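Local coordinates for protein dehydrogenase (Chromobacterium violaceum, PDB 3Q2I) that binds NADH and a UDP-linked N-acetylglucosaminuronic acid, and probably oxidises this sugar nucleotide on the route to 2,3-diacetamido-2,3-dideoxy-D-mannuronic acid, at residues Val161-Thr166 / Val242-Tyr247; Arg167-Tyr172 / Leu216-Glu221; Lys13-Leu18 / Gln73-Ile78. All blocks are in the same frame, centred on the assembly; numbering follows the deposited sequence. Where two conformers were deposited one is given.

Interaction 1: residues Val161-Thr166 / Val242-Tyr247; sequences VNVFWT and VTMLTY. With HP7 ((2S,3S,4R,5R,6R)-5-acetamido-6-[[[(2R,3S,4R,5R)-5-(2,4-dioxopyrimidin-1-yl)-3,4-dihydroxy-oxolan-2-yl]methoxy-hydroxy-phosphoryl]oxy-hydroxy-phosphoryl]oxy-3,4-dihydroxy-oxane-2-carboxylic acid), chain C.
Trp165 O is gripped twice by one residue, Thr246. The hydroxyl Thr246 OG1 donates to Trp165 O at 2.8 Å, and the backbone Thr246 N adds a second bond of 3.0 Å to Trp165 O. Both donors come from the same face of the carbonyl plane, and the hydroxyl stands well above it. A chi1 of -55° sets Thr246 OG1 beside its own backbone N, which puts the two donors on one face of Trp165 O.

Before this point strands 156-164 and 237-243 run as parallel neighbours in the mixed sheet of the C-terminal alpha/beta domain. Thr243 N donates to Val163 O at 2.9 Å, and Trp165 N returns a bond to Thr243 O, also 2.9 Å. The strands then end. Thr243 OG1 accepts from Leu245 N, forming an ST turn.

Val163 and Val242 share one face of the sheet, with Val163 CB and Val242 CG1 3.9 Å apart. Past the strand end Met244 runs alongside Trp165, its SD 3.8 Å from Trp165 CB. Val163 CG1 sits over the centre of one face of the indole. Trp165 NE1 is held from outside, by Val269 O.

The indole turns its edge to the sugar nucleotide: the acetamido oxygen O7' lies in the ring plane, 3.3 Å from Trp165 CH2. Thr166 O lies close to the uracil. Hydrogen bonds from backbone and from one threonine hydroxyl thus join the strand ends, and Val163 and Met244 pack against the residue whose indole edge meets the ligand.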
loop_
_atom_site.group_PDB
_atom_site.type_symbol
_atom_site.label_atom_id
_atom_site.label_comp_id
_atom_site.label_asym_id
_atom_site.label_seq_id
_atom_site.Cartn_x
_atom_site.Cartn_y
_atom_site.Cartn_z
ATOM N N VAL A 161 22.144 16.052 -13.217
ATOM C CA VAL A 161 22.338 15.895 -14.671
ATOM C C VAL A 161 21.180 16.606 -15.399
ATOM O O VAL A 161 20.005 16.344 -15.110
ATOM C CB VAL A 161 22.361 14.417 -15.056
ATOM C CG1 VAL A 161 22.432 14.217 -16.576
ATOM C CG2 VAL A 161 23.541 13.737 -14.383
ATOM N N ASN A 162 21.450 17.422 -16.421
ATOM C CA ASN A 162 20.411 18.072 -17.215
ATOM C C ASN A 162 20.647 17.753 -18.666
ATOM O O ASN A 162 21.776 17.833 -19.154
ATOM C CB ASN A 162 20.424 19.598 -17.115
ATOM C CG ASN A 162 20.092 20.086 -15.723
ATOM O OD1 ASN A 162 19.257 19.524 -15.027
ATOM N ND2 ASN A 162 20.667 21.223 -15.359
ATOM N N VAL A 163 19.611 17.342 -19.349
ATOM C CA VAL A 163 19.646 17.168 -20.828
ATOM C C VAL A 163 18.463 17.959 -21.340
ATOM O O VAL A 163 17.316 17.478 -21.328
ATOM C CB VAL A 163 19.594 15.702 -21.251
ATOM C CG1 VAL A 163 19.686 15.599 -22.820
ATOM C CG2 VAL A 163 20.810 14.966 -20.608
ATOM N N PHE A 164 18.774 19.174 -21.812
ATOM C CA PHE A 164 17.721 20.098 -22.283
ATOM C C PHE A 164 17.934 20.247 -23.798
ATOM O O PHE A 164 18.741 21.062 -24.233
ATOM C CB PHE A 164 17.827 21.447 -21.588
ATOM C CG PHE A 164 17.698 21.388 -20.062
ATOM C CD1 PHE A 164 16.884 20.417 -19.461
ATOM C CD2 PHE A 164 18.300 22.324 -19.245
ATOM C CE1 PHE A 164 16.727 20.374 -18.073
ATOM C CE2 PHE A 164 18.132 22.280 -17.854
ATOM C CZ PHE A 164 17.296 21.319 -17.281
ATOM N N TRP A 165 17.270 19.390 -24.552
ATOM C CA TRP A 165 17.506 19.255 -25.978
ATOM C C TRP A 165 16.225 19.482 -26.771
ATOM O O TRP A 165 15.140 19.773 -26.229
ATOM C CB TRP A 165 18.052 17.846 -26.252
ATOM C CG TRP A 165 19.522 17.657 -25.920
ATOM C CD1 TRP A 165 20.444 18.561 -25.417
ATOM C CD2 TRP A 165 20.231 16.440 -26.131
ATOM N NE1 TRP A 165 21.673 17.952 -25.288
ATOM C CE2 TRP A 165 21.557 16.643 -25.696
ATOM C CE3 TRP A 165 19.848 15.164 -26.578
ATOM C CZ2 TRP A 165 22.519 15.622 -25.752
ATOM C CZ3 TRP A 165 20.806 14.150 -26.643
ATOM C CH2 TRP A 165 22.139 14.390 -26.223
ATOM N N THR A 166 16.321 19.321 -28.092
ATOM C CA THR A 166 15.185 19.639 -28.922
ATOM C C THR A 166 14.957 18.597 -29.981
ATOM O O THR A 166 15.884 18.324 -30.744
ATOM C CB THR A 166 15.422 20.977 -29.674
ATOM O OG1 THR A 166 15.771 21.987 -28.732
ATOM C CG2 THR A 166 14.183 21.331 -30.463
ATOM N N VAL A 242 15.282 15.878 -17.946
ATOM C CA VAL A 242 15.422 15.801 -19.390
ATOM C C VAL A 242 14.201 16.404 -20.086
ATOM O O VAL A 242 13.058 16.159 -19.669
ATOM C CB VAL A 242 15.696 14.350 -19.811
ATOM C CG1 VAL A 242 16.932 13.834 -19.082
ATOM C CG2 VAL A 242 14.525 13.411 -19.461
ATOM N N THR A 243 14.397 17.152 -21.183
ATOM C CA THR A 243 13.257 17.395 -22.055
ATOM C C THR A 243 13.761 17.476 -23.476
ATOM O O THR A 243 14.919 17.852 -23.659
ATOM C CB THR A 243 12.461 18.681 -21.735
ATOM O OG1 THR A 243 11.300 18.772 -22.586
ATOM C CG2 THR A 243 13.390 19.916 -21.767
ATOM N N MET A 244 12.933 17.042 -24.416
ATOM C CA MET A 244 13.202 17.209 -25.870
ATOM C C MET A 244 12.415 18.406 -26.400
ATOM O O MET A 244 12.277 18.570 -27.625
ATOM C CB MET A 244 12.861 15.925 -26.638
ATOM C CG MET A 244 13.735 14.740 -26.289
ATOM S SD MET A 244 15.511 15.026 -26.453
ATOM C CE MET A 244 16.140 14.784 -24.796
ATOM N N LEU A 245 11.893 19.244 -25.516
ATOM C CA LEU A 245 10.974 20.305 -25.966
ATOM C C LEU A 245 11.634 21.669 -25.814
ATOM O O LEU A 245 10.921 22.676 -25.759
ATOM C CB LEU A 245 9.705 20.333 -25.089
ATOM C CG LEU A 245 8.949 19.009 -25.092
ATOM C CD1 LEU A 245 7.685 19.148 -24.249
ATOM C CD2 LEU A 245 8.665 18.507 -26.513
ATOM N N THR A 246 12.965 21.737 -25.805
ATOM C CA THR A 246 13.639 22.988 -25.454
ATOM C C THR A 246 13.528 24.015 -26.603
ATOM O O THR A 246 13.714 23.681 -27.788
ATOM C CB THR A 246 15.119 22.740 -25.211
ATOM O OG1 THR A 246 15.275 21.701 -24.209
ATOM C CG2 THR A 246 15.778 24.018 -24.722
ATOM N N TYR A 247 13.208 25.242 -26.214
ATOM C CA TYR A 247 13.101 26.355 -27.187
ATOM C C TYR A 247 14.422 27.051 -27.334
ATOM O O TYR A 247 14.977 27.526 -26.357
ATOM C CB TYR A 247 12.061 27.391 -26.733
ATOM C CG TYR A 247 12.062 28.580 -27.683
ATOM C CD1 TYR A 247 11.426 28.492 -28.906
ATOM C CD2 TYR A 247 12.779 29.711 -27.366
ATOM C CE1 TYR A 247 11.484 29.543 -29.811
ATOM C CE2 TYR A 247 12.824 30.778 -28.253
ATOM C CZ TYR A 247 12.196 30.665 -29.448
ATOM O OH TYR A 247 12.295 31.744 -30.316
HETATM N N1 HP7 C . 17.710 18.152 -33.396
HETATM C C2 HP7 C . 16.978 19.267 -33.401
HETATM O O2 HP7 C . 15.874 19.277 -34.004
HETATM N N3 HP7 C . 17.408 20.385 -32.809
HETATM C C4 HP7 C . 18.592 20.405 -32.181
HETATM O O4 HP7 C . 18.971 21.498 -31.696
HETATM C C5 HP7 C . 19.381 19.251 -32.145
HETATM C C6 HP7 C . 18.902 18.116 -32.786
HETATM P PA HP7 C . 21.781 14.998 -33.317
HETATM P PB HP7 C . 23.116 12.716 -32.344
HETATM O "O'P" HP7 C . 18.035 11.785 -30.719
HETATM O "O'Q" HP7 C . 18.234 9.936 -31.899
HETATM C "C1'" HP7 C . 21.986 12.159 -30.044
HETATM O O1A HP7 C . 22.343 16.102 -32.435
HETATM O O1B HP7 C . 24.084 13.652 -31.660
HETATM C C1C HP7 C . 17.146 16.945 -34.016
HETATM C "C2'" HP7 C . 22.381 11.242 -28.874
HETATM N "N2'" HP7 C . 23.837 11.119 -28.780
HETATM O O2A HP7 C . 22.283 14.757 -34.714
HETATM O O2B HP7 C . 23.498 11.876 -33.546
HETATM C C2C HP7 C . 17.474 16.816 -35.497
HETATM O O2C HP7 C . 16.276 16.303 -36.089
HETATM C "C3'" HP7 C . 21.770 9.857 -29.037
HETATM O "O3'" HP7 C . 21.920 9.201 -27.755
HETATM O O3A HP7 C . 21.781 13.572 -32.580
HETATM O O3B HP7 C . 22.600 11.638 -31.232
HETATM C C3C HP7 C . 18.516 15.710 -35.526
HETATM O O3C HP7 C . 18.443 14.971 -36.746
HETATM C "C4'" HP7 C . 20.272 9.944 -29.370
HETATM O "O4'" HP7 C . 19.710 8.676 -29.692
HETATM C C4C HP7 C . 18.154 14.817 -34.343
HETATM O O4C HP7 C . 17.770 15.820 -33.391
HETATM C "C5'" HP7 C . 20.157 10.780 -30.660
HETATM O "O5'" HP7 C . 20.578 12.088 -30.283
HETATM C C5C HP7 C . 19.388 14.114 -33.820
HETATM O O5C HP7 C . 20.191 15.199 -33.372
HETATM C "C6'" HP7 C . 18.726 10.826 -31.138
HETATM C "C7'" HP7 C . 24.607 11.451 -27.746
HETATM O "O7'" HP7 C . 24.219 11.823 -26.629
HETATM C "C8'" HP7 C . 26.093 11.336 -27.988
#

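Interaction 2: residues Arg167-Tyr172 / Leu216-Glu221; sequences RPQEYY and LARNIE. With HP7 ((2S,3S,4R,5R,6R)-5-acetamido-6-[[[(2R,3S,4R,5R)-5-(2,4-dioxopyrimidin-1-yl)-3,4-dihydroxy-oxolan-2-yl]methoxy-hydroxy-phosphoryl]oxy-hydroxy-phosphoryl]oxy-3,4-dihydroxy-oxane-2-carboxylic acid), chain C.
The Tyr172 ring is sandwiched. Tyr171 CD2 lies over the centre of one face, and Ile220 CD1 makes a CH-pi contact with the other, 4.0 Å from the ring centroid. Arg218 CG comes near the ring at Tyr172 CE2, and the guanidinium plane is turned 63° from the ring. Tyr172 belongs to a short, weakly bonded helix that follows strand 156-164 and packs on the loop between strands 206-214 and 225-232 of the C-terminal alpha/beta domain.

The Arg218 guanidinium reaches the backbone just before the helix. In the conformer given, Arg218 NE donates to Arg167 O at 2.7 Å, almost straight, in both the carbonyl and the guanidinium plane. A weak second bond runs from Arg218 NH2 to the same oxygen.

Gln169 clasps the backbone of Asn219 at both ends of its amide. Asn219 N donates to Gln169 OE1 at 2.8 Å, while Gln169 NE2 gives a longer bond to Asn219 O. The bend at chi2 (68°) swings the amide over to the loop. Asp173 also takes a bond from Gln169 NE2.

The other side of the segment faces the sugar nucleotide. The ribose ring oxygen O4C lies over one face of the Arg167 guanidinium, and the carboxylate oxygen O'P meets its edge. Arg167 NE and NH1 both donate to O'P, and Tyr171 OH donates to O'Q of the same carboxylate. Arg167 NH1 also donates to the ring oxygen O5' of the uronic acid, at 2.8 Å.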
loop_
_atom_site.group_PDB
_atom_site.type_symbol
_atom_site.label_atom_id
_atom_site.label_comp_id
_atom_site.label_asym_id
_atom_site.label_seq_id
_atom_site.Cartn_x
_atom_site.Cartn_y
_atom_site.Cartn_z
ATOM N N ARG A 167 13.760 18.012 -30.052
ATOM C CA ARG A 167 13.403 17.031 -31.077
ATOM C C ARG A 167 12.011 17.407 -31.546
ATOM O O ARG A 167 11.056 17.420 -30.768
ATOM C CB ARG A 167 13.340 15.584 -30.556
ATOM C CG ARG A 167 14.641 15.055 -30.020
ATOM C CD ARG A 167 15.705 14.999 -31.105
ATOM N NE ARG A 167 16.947 14.381 -30.653
ATOM C CZ ARG A 167 17.963 15.053 -30.142
ATOM N NH1 ARG A 167 19.063 14.383 -29.797
ATOM N NH2 ARG A 167 17.907 16.370 -29.957
ATOM N N PRO A 168 11.875 17.797 -32.830
ATOM C CA PRO A 168 10.576 18.231 -33.315
ATOM C C PRO A 168 9.752 17.007 -33.716
ATOM O O PRO A 168 10.305 15.906 -33.789
ATOM C CB PRO A 168 10.948 19.060 -34.575
ATOM C CG PRO A 168 12.205 18.340 -35.072
ATOM C CD PRO A 168 12.960 18.028 -33.799
ATOM N N GLN A 169 8.459 17.180 -33.978
ATOM C CA GLN A 169 7.644 16.058 -34.407
ATOM C C GLN A 169 8.256 15.278 -35.591
ATOM O O GLN A 169 8.108 14.045 -35.692
ATOM C CB GLN A 169 6.205 16.487 -34.696
ATOM C CG GLN A 169 5.232 15.384 -34.965
ATOM C CD GLN A 169 4.999 14.554 -33.723
ATOM O OE1 GLN A 169 4.881 15.094 -32.609
ATOM N NE2 GLN A 169 4.989 13.244 -33.891
ATOM N N GLU A 170 8.878 15.985 -36.530
ATOM C CA GLU A 170 9.340 15.319 -37.753
ATOM C C GLU A 170 10.444 14.297 -37.437
ATOM O O GLU A 170 10.581 13.289 -38.133
ATOM C CB GLU A 170 9.846 16.342 -38.791
ATOM C CG GLU A 170 10.997 17.210 -38.316
ATOM C CD GLU A 170 11.817 17.830 -39.445
ATOM O OE1 GLU A 170 12.863 18.458 -39.141
ATOM O OE2 GLU A 170 11.415 17.697 -40.624
ATOM N N TYR A 171 11.169 14.495 -36.328
ATOM C CA TYR A 171 12.149 13.496 -35.869
ATOM C C TYR A 171 11.484 12.151 -35.567
ATOM O O TYR A 171 11.949 11.082 -35.989
ATOM C CB TYR A 171 12.878 14.074 -34.636
ATOM C CG TYR A 171 13.612 13.027 -33.830
ATOM C CD1 TYR A 171 14.904 12.638 -34.155
ATOM C CD2 TYR A 171 12.980 12.351 -32.784
ATOM C CE1 TYR A 171 15.575 11.650 -33.458
ATOM C CE2 TYR A 171 13.632 11.359 -32.093
ATOM C CZ TYR A 171 14.919 11.025 -32.407
ATOM O OH TYR A 171 15.556 10.042 -31.709
ATOM N N TYR A 172 10.420 12.177 -34.765
ATOM C CA TYR A 172 9.685 10.963 -34.430
ATOM C C TYR A 172 8.927 10.370 -35.613
ATOM O O TYR A 172 8.807 9.177 -35.730
ATOM C CB TYR A 172 8.698 11.246 -33.297
ATOM C CG TYR A 172 9.397 11.800 -32.071
ATOM C CD1 TYR A 172 9.937 10.924 -31.113
ATOM C CD2 TYR A 172 9.472 13.169 -31.816
ATOM C CE1 TYR A 172 10.560 11.403 -29.999
ATOM C CE2 TYR A 172 10.084 13.656 -30.663
ATOM C CZ TYR A 172 10.640 12.746 -29.766
ATOM O OH TYR A 172 11.215 13.267 -28.638
ATOM N N LEU A 216 4.426 16.039 -22.999
ATOM C CA LEU A 216 3.822 17.372 -22.886
ATOM C C LEU A 216 3.506 18.058 -24.210
ATOM O O LEU A 216 2.739 19.033 -24.253
ATOM C CB LEU A 216 4.653 18.327 -22.029
ATOM C CG LEU A 216 4.861 17.742 -20.632
ATOM C CD1 LEU A 216 5.765 18.671 -19.822
ATOM C CD2 LEU A 216 3.486 17.666 -19.915
ATOM N N ALA A 217 4.101 17.556 -25.289
ATOM C CA ALA A 217 3.843 18.249 -26.576
ATOM C C ALA A 217 3.867 17.335 -27.768
ATOM O O ALA A 217 3.124 17.557 -28.717
ATOM C CB ALA A 217 4.815 19.353 -26.816
ATOM N N ARG A 218 4.738 16.337 -27.805
ATOM C CA ARG A 218 4.834 15.544 -29.034
ATOM C C ARG A 218 3.718 14.523 -29.174
ATOM O O ARG A 218 3.102 14.117 -28.187
ATOM C CB ARG A 218 6.202 14.873 -29.118
ATOM C CG ARG A 218 7.302 15.897 -29.137
ATOM C CD ARG A 218 7.380 16.651 -30.501
ATOM N NE ARG A 218 8.369 17.708 -30.356
ATOM C CZ ARG A 218 8.097 18.976 -30.063
ATOM N NH1 ARG A 218 6.823 19.371 -29.982
ATOM N NH2 ARG A 218 9.088 19.853 -29.944
ATOM N N ASN A 219 3.422 14.144 -30.414
ATOM C CA ASN A 219 2.424 13.141 -30.696
ATOM C C ASN A 219 3.072 11.765 -30.816
ATOM O O ASN A 219 3.360 11.255 -31.910
ATOM C CB ASN A 219 1.658 13.534 -31.971
ATOM C CG ASN A 219 0.787 14.761 -31.740
ATOM O OD1 ASN A 219 0.057 14.829 -30.748
ATOM N ND2 ASN A 219 0.857 15.736 -32.656
ATOM N N ILE A 220 3.357 11.190 -29.648
ATOM C CA ILE A 220 4.076 9.937 -29.490
ATOM C C ILE A 220 3.551 9.345 -28.177
ATOM O O ILE A 220 2.939 10.062 -27.425
ATOM C CB ILE A 220 5.582 10.149 -29.333
ATOM C CG1 ILE A 220 5.898 11.121 -28.178
ATOM C CG2 ILE A 220 6.178 10.708 -30.631
ATOM C CD1 ILE A 220 7.366 11.465 -28.062
ATOM N N GLU A 221 3.834 8.086 -27.937
ATOM C CA GLU A 221 3.321 7.500 -26.692
ATOM C C GLU A 221 4.360 7.506 -25.575
ATOM O O GLU A 221 3.962 7.470 -24.419
ATOM C CB GLU A 221 2.764 6.120 -26.976
ATOM C CG GLU A 221 3.894 5.137 -27.123
ATOM C CD GLU A 221 3.372 3.725 -27.237
ATOM O OE1 GLU A 221 4.081 2.914 -27.888
ATOM O OE2 GLU A 221 2.267 3.463 -26.658
HETATM N N1 HP7 C . 17.710 18.152 -33.396
HETATM C C2 HP7 C . 16.978 19.267 -33.401
HETATM O O2 HP7 C . 15.874 19.277 -34.004
HETATM N N3 HP7 C . 17.408 20.385 -32.809
HETATM C C4 HP7 C . 18.592 20.405 -32.181
HETATM O O4 HP7 C . 18.971 21.498 -31.696
HETATM C C5 HP7 C . 19.381 19.251 -32.145
HETATM C C6 HP7 C . 18.902 18.116 -32.786
HETATM P PA HP7 C . 21.781 14.998 -33.317
HETATM P PB HP7 C . 23.116 12.716 -32.344
HETATM O "O'P" HP7 C . 18.035 11.785 -30.719
HETATM O "O'Q" HP7 C . 18.234 9.936 -31.899
HETATM C "C1'" HP7 C . 21.986 12.159 -30.044
HETATM O O1A HP7 C . 22.343 16.102 -32.435
HETATM O O1B HP7 C . 24.084 13.652 -31.660
HETATM C C1C HP7 C . 17.146 16.945 -34.016
HETATM C "C2'" HP7 C . 22.381 11.242 -28.874
HETATM N "N2'" HP7 C . 23.837 11.119 -28.780
HETATM O O2A HP7 C . 22.283 14.757 -34.714
HETATM O O2B HP7 C . 23.498 11.876 -33.546
HETATM C C2C HP7 C . 17.474 16.816 -35.497
HETATM O O2C HP7 C . 16.276 16.303 -36.089
HETATM C "C3'" HP7 C . 21.770 9.857 -29.037
HETATM O "O3'" HP7 C . 21.920 9.201 -27.755
HETATM O O3A HP7 C . 21.781 13.572 -32.580
HETATM O O3B HP7 C . 22.600 11.638 -31.232
HETATM C C3C HP7 C . 18.516 15.710 -35.526
HETATM O O3C HP7 C . 18.443 14.971 -36.746
HETATM C "C4'" HP7 C . 20.272 9.944 -29.370
HETATM O "O4'" HP7 C . 19.710 8.676 -29.692
HETATM C C4C HP7 C . 18.154 14.817 -34.343
HETATM O O4C HP7 C . 17.770 15.820 -33.391
HETATM C "C5'" HP7 C . 20.157 10.780 -30.660
HETATM O "O5'" HP7 C . 20.578 12.088 -30.283
HETATM C C5C HP7 C . 19.388 14.114 -33.820
HETATM O O5C HP7 C . 20.191 15.199 -33.372
HETATM C "C6'" HP7 C . 18.726 10.826 -31.138
HETATM C "C7'" HP7 C . 24.607 11.451 -27.746
HETATM O "O7'" HP7 C . 24.219 11.823 -26.629
HETATM C "C8'" HP7 C . 26.093 11.336 -27.988
#

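Interaction 3: residues Lys13-Leu18 / Gln73-Ile78; sequences KIRFAL and QTDADI
Ala17 and Ala76 meet in the tight part of this contact, their CB atoms 3.7 Å apart. Beside them Ala17 N donates to Ile78 O at 2.9 Å. Phe16 and Ile78 lie side by side and point the same way, with Phe16 CE1 3.8 Å from Ile78 CD1. Helix 304-315 covers Ile78 through Val311 and Met315. Arg15 O accepts two backbone bonds, from Ile78 N and from Asp77 N. The first is nearly linear, and the second comes from above the carbonyl plane.

These bonds begin the parallel pairing of strands 14-19 and 78-81, neighbours in the sheet of the NAD-binding Rossmann fold. Just before the second strand, Asp77 OD2 accepts from Arg15 N at 2.8 Å, on its anti side and tilted from the carboxylate plane. Here a side-chain carboxylate, not a backbone carbonyl of 73-78, is the acceptor. Arg12 forms a salt bridge with the same oxygen.

The outer side is more open and charged. Exposed Asp75 forms a salt bridge through OD2 with Arg15 NH1, at 2.6 Å. Its chi1 of 64° sets the carboxylate between its own N and carbonyl carbon, turned to the arginine. The carboxylate and guanidinium planes are 56° apart, and Asp75 O lies over one face of the guanidinium.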
loop_
_atom_site.group_PDB
_atom_site.type_symbol
_atom_site.label_atom_id
_atom_site.label_comp_id
_atom_site.label_asym_id
_atom_site.label_seq_id
_atom_site.Cartn_x
_atom_site.Cartn_y
_atom_site.Cartn_z
ATOM N N LYS A 13 42.089 -10.035 -40.975
ATOM C CA LYS A 13 41.266 -8.984 -40.390
ATOM C C LYS A 13 40.100 -9.641 -39.638
ATOM O O LYS A 13 39.651 -10.737 -39.984
ATOM C CB LYS A 13 40.770 -8.060 -41.499
ATOM C CG LYS A 13 41.889 -7.243 -42.157
ATOM C CD LYS A 13 41.433 -6.701 -43.495
ATOM C CE LYS A 13 42.528 -5.873 -44.168
ATOM N NZ LYS A 13 42.032 -5.273 -45.443
ATOM N N ILE A 14 39.623 -8.968 -38.590
ATOM C CA ILE A 14 38.308 -9.304 -38.015
ATOM C C ILE A 14 37.154 -9.018 -38.985
ATOM O O ILE A 14 37.125 -7.972 -39.640
ATOM C CB ILE A 14 38.044 -8.485 -36.729
ATOM C CG1 ILE A 14 39.303 -8.436 -35.848
ATOM C CG2 ILE A 14 36.807 -9.040 -35.996
ATOM C CD1 ILE A 14 39.786 -9.837 -35.404
ATOM N N ARG A 15 36.206 -9.943 -39.061
ATOM C CA ARG A 15 35.115 -9.850 -39.996
ATOM C C ARG A 15 33.842 -9.388 -39.281
ATOM O O ARG A 15 33.512 -9.951 -38.231
ATOM C CB ARG A 15 34.929 -11.185 -40.696
ATOM C CG ARG A 15 36.225 -11.538 -41.452
ATOM C CD ARG A 15 36.133 -12.881 -42.111
ATOM N NE ARG A 15 36.318 -13.998 -41.191
ATOM C CZ ARG A 15 36.513 -15.249 -41.599
ATOM N NH1 ARG A 15 36.548 -15.512 -42.898
ATOM N NH2 ARG A 15 36.672 -16.235 -40.723
ATOM N N PHE A 16 33.195 -8.373 -39.843
ATOM C CA PHE A 16 31.925 -7.826 -39.308
ATOM C C PHE A 16 30.758 -8.058 -40.259
ATOM O O PHE A 16 30.892 -7.998 -41.490
ATOM C CB PHE A 16 32.118 -6.341 -39.070
ATOM C CG PHE A 16 33.002 -6.010 -37.890
ATOM C CD1 PHE A 16 32.454 -5.835 -36.621
ATOM C CD2 PHE A 16 34.389 -5.964 -38.014
ATOM C CE1 PHE A 16 33.270 -5.548 -35.545
ATOM C CE2 PHE A 16 35.209 -5.669 -36.943
ATOM C CZ PHE A 16 34.654 -5.485 -35.693
ATOM N N ALA A 17 29.560 -8.307 -39.719
ATOM C CA ALA A 17 28.349 -8.224 -40.524
ATOM C C ALA A 17 27.465 -7.184 -39.824
ATOM O O ALA A 17 27.639 -6.923 -38.602
ATOM C CB ALA A 17 27.625 -9.553 -40.588
ATOM N N LEU A 18 26.611 -6.514 -40.594
ATOM C CA LEU A 18 25.765 -5.499 -39.976
ATOM C C LEU A 18 24.301 -5.616 -40.387
ATOM O O LEU A 18 23.974 -5.860 -41.546
ATOM C CB LEU A 18 26.289 -4.090 -40.249
ATOM C CG LEU A 18 25.499 -2.827 -39.849
ATOM C CD1 LEU A 18 26.382 -1.702 -39.445
ATOM C CD2 LEU A 18 24.404 -2.397 -40.827
ATOM N N GLN A 73 24.762 -17.454 -43.965
ATOM C CA GLN A 73 25.794 -17.305 -44.978
ATOM C C GLN A 73 27.115 -16.733 -44.477
ATOM O O GLN A 73 28.196 -17.154 -44.903
ATOM C CB GLN A 73 25.259 -16.505 -46.163
ATOM C CG GLN A 73 24.047 -17.133 -46.831
ATOM C CD GLN A 73 23.441 -16.188 -47.839
ATOM O OE1 GLN A 73 24.171 -15.440 -48.495
ATOM N NE2 GLN A 73 22.111 -16.198 -47.962
ATOM N N THR A 74 27.050 -15.768 -43.569
ATOM C CA THR A 74 28.214 -14.965 -43.257
ATOM C C THR A 74 29.217 -15.754 -42.417
ATOM O O THR A 74 28.840 -16.609 -41.623
ATOM C CB THR A 74 27.797 -13.652 -42.557
ATOM O OG1 THR A 74 28.913 -12.754 -42.497
ATOM C CG2 THR A 74 27.289 -13.934 -41.132
ATOM N N ASP A 75 30.501 -15.502 -42.604
ATOM C CA ASP A 75 31.459 -16.003 -41.625
ATOM C C ASP A 75 32.033 -14.823 -40.855
ATOM O O ASP A 75 33.219 -14.737 -40.540
ATOM C CB ASP A 75 32.505 -16.917 -42.283
ATOM C CG ASP A 75 33.370 -16.196 -43.292
ATOM O OD1 ASP A 75 33.054 -15.061 -43.703
ATOM O OD2 ASP A 75 34.419 -16.769 -43.659
ATOM N N ALA A 76 31.167 -13.855 -40.562
ATOM C CA ALA A 76 31.616 -12.735 -39.741
ATOM C C ALA A 76 31.975 -13.266 -38.364
ATOM O O ALA A 76 31.418 -14.277 -37.939
ATOM C CB ALA A 76 30.494 -11.673 -39.626
ATOM N N ASP A 77 32.898 -12.584 -37.694
ATOM C CA ASP A 77 33.216 -12.845 -36.287
ATOM C C ASP A 77 32.125 -12.194 -35.402
ATOM O O ASP A 77 31.710 -12.777 -34.405
ATOM C CB ASP A 77 34.568 -12.223 -35.953
ATOM C CG ASP A 77 35.716 -12.894 -36.706
ATOM O OD1 ASP A 77 35.811 -14.121 -36.585
ATOM O OD2 ASP A 77 36.429 -12.206 -37.450
ATOM N N ILE A 78 31.752 -10.974 -35.761
ATOM C CA ILE A 78 30.793 -10.150 -34.997
ATOM C C ILE A 78 29.647 -9.667 -35.888
ATOM O O ILE A 78 29.860 -9.281 -37.040
ATOM C CB ILE A 78 31.513 -8.923 -34.479
ATOM C CG1 ILE A 78 32.554 -9.419 -33.483
ATOM C CG2 ILE A 78 30.473 -7.856 -33.924
ATOM C CD1 ILE A 78 33.527 -8.382 -33.004
#

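Interactions 1 and 2 belong to one neighbourhood of the C-terminal domain, and both touch the sugar nucleotide. Strand 156-164 leads into helix 169-173, and both segments of interaction 2 fall within the loop that interaction 1 closes. They also meet directly: Met244 O probably accepts from Arg167 N, and Leu245 packs on Arg218. Interaction 1 is fully buried. Interaction 2 is only partly so and relies more on side chains gripping backbone. Interaction 3 stands apart in the Rossmann domain, its centre about 38 Å from that of interaction 1. Like interaction 1 it joins parallel strands at a sheet. It is mostly buried too, but adds a salt bridge at an exposed margin.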